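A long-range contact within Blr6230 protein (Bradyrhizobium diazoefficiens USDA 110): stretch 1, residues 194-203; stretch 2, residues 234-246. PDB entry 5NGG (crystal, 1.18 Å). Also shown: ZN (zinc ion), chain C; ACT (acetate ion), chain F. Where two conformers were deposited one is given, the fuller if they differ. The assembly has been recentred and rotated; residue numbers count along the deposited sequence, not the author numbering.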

# COMPACT_ATOMS: atom_id res chain seq x y z
N ASP A 194 11.08 19.89 7.61
CA ASP A 194 10.76 18.80 6.71
C ASP A 194 10.78 17.46 7.45
O ASP A 194 11.66 17.20 8.26
CB ASP A 194 11.82 18.71 5.60
CG ASP A 194 11.72 19.79 4.54
OD1 ASP A 194 10.79 20.63 4.55
OD2 ASP A 194 12.61 19.76 3.65
N ARG A 195 9.85 16.59 7.07
CA ARG A 195 9.88 15.19 7.47
C ARG A 195 9.60 14.33 6.25
O ARG A 195 8.74 14.66 5.42
CB ARG A 195 8.82 14.93 8.54
CG ARG A 195 9.07 15.62 9.87
CD ARG A 195 10.23 14.96 10.59
NE ARG A 195 10.50 15.54 11.89
CZ ARG A 195 11.34 15.00 12.78
NH1 ARG A 195 11.98 13.87 12.52
NH2 ARG A 195 11.51 15.59 13.95
N GLU A 196 10.34 13.23 6.13
CA GLU A 196 10.23 12.33 4.97
C GLU A 196 9.28 11.19 5.31
O GLU A 196 9.46 10.47 6.30
CB GLU A 196 11.61 11.83 4.56
CG GLU A 196 12.66 12.95 4.47
CD GLU A 196 12.25 14.23 3.71
OE1 GLU A 196 11.53 14.10 2.70
OE2 GLU A 196 12.64 15.37 4.11
N VAL A 197 8.29 11.00 4.45
CA VAL A 197 7.25 9.97 4.59
C VAL A 197 7.52 8.86 3.58
O VAL A 197 7.83 9.16 2.42
CB VAL A 197 5.86 10.59 4.33
CG1 VAL A 197 4.76 9.53 4.43
CG2 VAL A 197 5.58 11.76 5.25
N LEU A 198 7.36 7.60 4.00
CA LEU A 198 7.33 6.49 3.05
C LEU A 198 6.01 5.78 3.16
O LEU A 198 5.68 5.22 4.21
CB LEU A 198 8.47 5.50 3.29
CG LEU A 198 8.68 4.47 2.17
CD1 LEU A 198 9.25 5.13 0.93
CD2 LEU A 198 9.54 3.31 2.63
N PHE A 199 5.28 5.72 2.04
CA PHE A 199 4.17 4.78 1.90
C PHE A 199 4.82 3.45 1.48
O PHE A 199 5.04 3.19 0.30
CB PHE A 199 3.18 5.26 0.84
CG PHE A 199 2.53 6.58 1.15
CD1 PHE A 199 3.10 7.80 0.76
CD2 PHE A 199 1.30 6.63 1.80
CE1 PHE A 199 2.45 9.00 1.01
CE2 PHE A 199 0.67 7.82 2.07
CZ PHE A 199 1.26 9.00 1.67
N PHE A 200 5.18 2.64 2.48
CA PHE A 200 5.83 1.36 2.24
C PHE A 200 4.82 0.42 1.58
O PHE A 200 3.65 0.42 1.95
CB PHE A 200 6.35 0.81 3.57
CG PHE A 200 7.03 -0.53 3.45
CD1 PHE A 200 8.17 -0.67 2.70
CD2 PHE A 200 6.51 -1.67 4.10
CE1 PHE A 200 8.81 -1.89 2.57
CE2 PHE A 200 7.13 -2.90 3.95
CZ PHE A 200 8.28 -3.02 3.20
N CYS A 201 5.27 -0.38 0.62
CA CYS A 201 4.32 -1.12 -0.19
C CYS A 201 3.77 -2.39 0.38
O CYS A 201 2.79 -2.88 -0.16
CB CYS A 201 4.91 -1.40 -1.58
SG CYS A 201 6.13 -2.70 -1.63
N SER A 202 4.44 -2.94 1.39
CA SER A 202 4.21 -4.28 2.03
C SER A 202 5.40 -5.17 1.81
O SER A 202 5.87 -5.27 0.68
CB SER A 202 3.00 -5.09 1.55
OG SER A 202 3.06 -6.35 2.21
N GLY A 203 5.81 -5.87 2.87
CA GLY A 203 6.83 -6.91 2.77
C GLY A 203 6.45 -8.23 3.43
O GLY A 203 7.33 -9.01 3.79
N LYS A 234 16.33 6.65 4.89
CA LYS A 234 16.15 7.71 5.89
C LYS A 234 14.71 8.21 5.82
O LYS A 234 14.35 9.02 4.96
CB LYS A 234 17.15 8.84 5.66
CG LYS A 234 18.60 8.41 5.81
CD LYS A 234 18.84 7.63 7.09
N ILE A 235 13.88 7.69 6.71
CA ILE A 235 12.42 7.93 6.70
C ILE A 235 11.95 8.29 8.09
O ILE A 235 12.18 7.54 9.03
CB ILE A 235 11.67 6.68 6.19
CG1 ILE A 235 12.00 6.42 4.71
CG2 ILE A 235 10.15 6.75 6.43
CD1 ILE A 235 11.57 7.48 3.72
N ASP A 236 11.25 9.42 8.19
CA ASP A 236 10.71 9.91 9.47
C ASP A 236 9.35 9.30 9.83
O ASP A 236 9.09 9.06 11.01
CB ASP A 236 10.55 11.42 9.41
CG ASP A 236 11.88 12.15 9.26
OD1 ASP A 236 12.61 12.18 10.26
OD2 ASP A 236 12.17 12.69 8.16
N VAL A 237 8.51 9.08 8.81
CA VAL A 237 7.11 8.66 8.99
C VAL A 237 6.87 7.43 8.14
O VAL A 237 6.82 7.53 6.91
CB VAL A 237 6.14 9.78 8.57
CG1 VAL A 237 4.68 9.32 8.66
CG2 VAL A 237 6.35 11.03 9.42
N LEU A 238 6.69 6.28 8.79
CA LEU A 238 6.35 5.04 8.11
C LEU A 238 4.83 4.94 7.97
O LEU A 238 4.10 4.97 8.96
CB LEU A 238 6.82 3.84 8.90
CG LEU A 238 6.47 2.48 8.29
CD1 LEU A 238 7.10 2.31 6.91
CD2 LEU A 238 6.87 1.36 9.24
N LEU A 239 4.37 4.77 6.73
CA LEU A 239 2.98 4.44 6.41
C LEU A 239 3.00 3.16 5.60
O LEU A 239 4.03 2.65 5.18
CB LEU A 239 2.30 5.59 5.67
CG LEU A 239 2.28 6.94 6.39
CD1 LEU A 239 1.65 8.02 5.53
CD2 LEU A 239 1.54 6.83 7.69
N GLY A 240 1.83 2.60 5.34
CA GLY A 240 1.73 1.37 4.60
C GLY A 240 0.30 1.06 4.22
O GLY A 240 -0.62 1.79 4.58
N PRO A 241 0.09 -0.04 3.48
CA PRO A 241 -1.25 -0.29 2.91
C PRO A 241 -2.20 -1.03 3.85
O PRO A 241 -3.37 -1.20 3.50
CB PRO A 241 -0.94 -1.07 1.64
CG PRO A 241 0.33 -1.74 1.90
CD PRO A 241 1.10 -0.94 2.92
N HIS A 242 -1.72 -1.41 5.04
CA HIS A 242 -2.55 -1.91 6.13
C HIS A 242 -2.12 -1.15 7.37
O HIS A 242 -0.91 -0.93 7.57
CB HIS A 242 -2.37 -3.43 6.32
CG HIS A 242 -2.87 -4.23 5.16
ND1 HIS A 242 -4.20 -4.53 4.95
CD2 HIS A 242 -2.20 -4.81 4.14
CE1 HIS A 242 -4.32 -5.26 3.85
NE2 HIS A 242 -3.12 -5.44 3.34
N PRO A 243 -3.07 -0.78 8.24
CA PRO A 243 -2.70 0.03 9.41
C PRO A 243 -1.75 -0.66 10.39
O PRO A 243 -1.01 0.01 11.10
CB PRO A 243 -4.06 0.43 10.01
CG PRO A 243 -5.06 -0.45 9.38
CD PRO A 243 -4.53 -0.94 8.10
N GLU A 244 -1.78 -1.99 10.38
CA GLU A 244 -0.90 -2.82 11.19
C GLU A 244 0.58 -2.60 10.90
O GLU A 244 1.41 -2.77 11.80
CB GLU A 244 -1.28 -4.29 10.99
CG GLU A 244 -2.65 -4.61 11.57
CD GLU A 244 -3.81 -4.51 10.57
OE1 GLU A 244 -3.75 -3.82 9.52
OE2 GLU A 244 -4.85 -5.14 10.87
N VAL A 245 0.91 -2.15 9.68
CA VAL A 245 2.31 -1.87 9.28
C VAL A 245 2.96 -0.86 10.23
O VAL A 245 4.15 -0.93 10.49
CB VAL A 245 2.38 -1.35 7.82
CG1 VAL A 245 3.71 -0.70 7.46
CG2 VAL A 245 2.03 -2.44 6.81
N TYR A 246 2.17 0.09 10.74
CA TYR A 246 2.70 1.21 11.48
C TYR A 246 1.90 1.52 12.75
O TYR A 246 2.05 2.59 13.30
CB TYR A 246 2.86 2.44 10.58
CG TYR A 246 1.60 2.95 9.94
CD1 TYR A 246 1.06 2.32 8.82
CD2 TYR A 246 0.92 4.06 10.44
CE1 TYR A 246 -0.10 2.78 8.22
CE2 TYR A 246 -0.23 4.54 9.82
CZ TYR A 246 -0.76 3.89 8.72
OH TYR A 246 -1.90 4.38 8.13
ZN ZN C . -2.81 -6.15 1.37
C ACT F . -0.37 -7.24 2.68
O ACT F . 0.75 -7.24 3.23
OXT ACT F . -0.69 -6.34 1.86
CH3 ACT F . -1.31 -8.34 3.06
O HOH W 1 -2.43 -7.65 0.01

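The apolar centre of the contact lies on the two faces of a parallel strand pair. The strands 194-199 and 237-239 run at 16° to one another, with axes 4.9 Å apart at closest approach, and their side chains alternate between faces. Val-197, Phe-199, Val-237 and Leu-239 share one face. There Leu-239, with chi1 m and chi2 t, places CD1 3.6 Å from Val-197 CG1 and also 3.6 Å from Phe-199 CE2, so one methyl touches both neighbours; Val-197 CG2 packs 3.9 Å from Val-237 CB. The beta-branched valines suit extended backbone, and all four residues are buried. On the other face, Leu-198 CB meets Ile-235 CD1 at 3.7 Å, and Leu-238 CD1 reaches Phe-200 CB, also at 3.7 Å.

Backbone hydrogen bonds fix the register between these layers. Leu-198 N donates to Val-237 O (3.0 Å) and Leu-198 O accepts from Leu-239 N (2.9 Å), so this one residue bonds on both sides of Leu-238, as parallel pairing requires. Phe-200 N to Leu-239 O (2.9 Å, 151°) continues the ladder beyond the first strand. Gly-240 follows, where an ideal CB would lie 2.6 Å from Val-245 CG1; glycine avoids that clash. Pro-241 CD then packs 3.0 Å from Phe-200 O.

At the opposite end of the ladder, Glu-196 O accepts from both Asp-236 N (2.8 Å) and Val-237 N (3.0 Å). The Asp-236 carboxylate, whose CA-to-CB bond points toward the first stretch, divides its oxygens: OD2 accepts from Glu-196 N (2.8 Å, 177°), while OD1 forms a salt bridge with Arg-195 NH1 (2.9 Å), near the guanidinium plane. Beyond Pro-241, acetate links the stretches indirectly: Ser-202 OG donates to its O (2.7 Å), and its OXT shares zinc with His-242 NE2 (OXT-ZN 2.2 Å, NE2-ZN 2.1 Å).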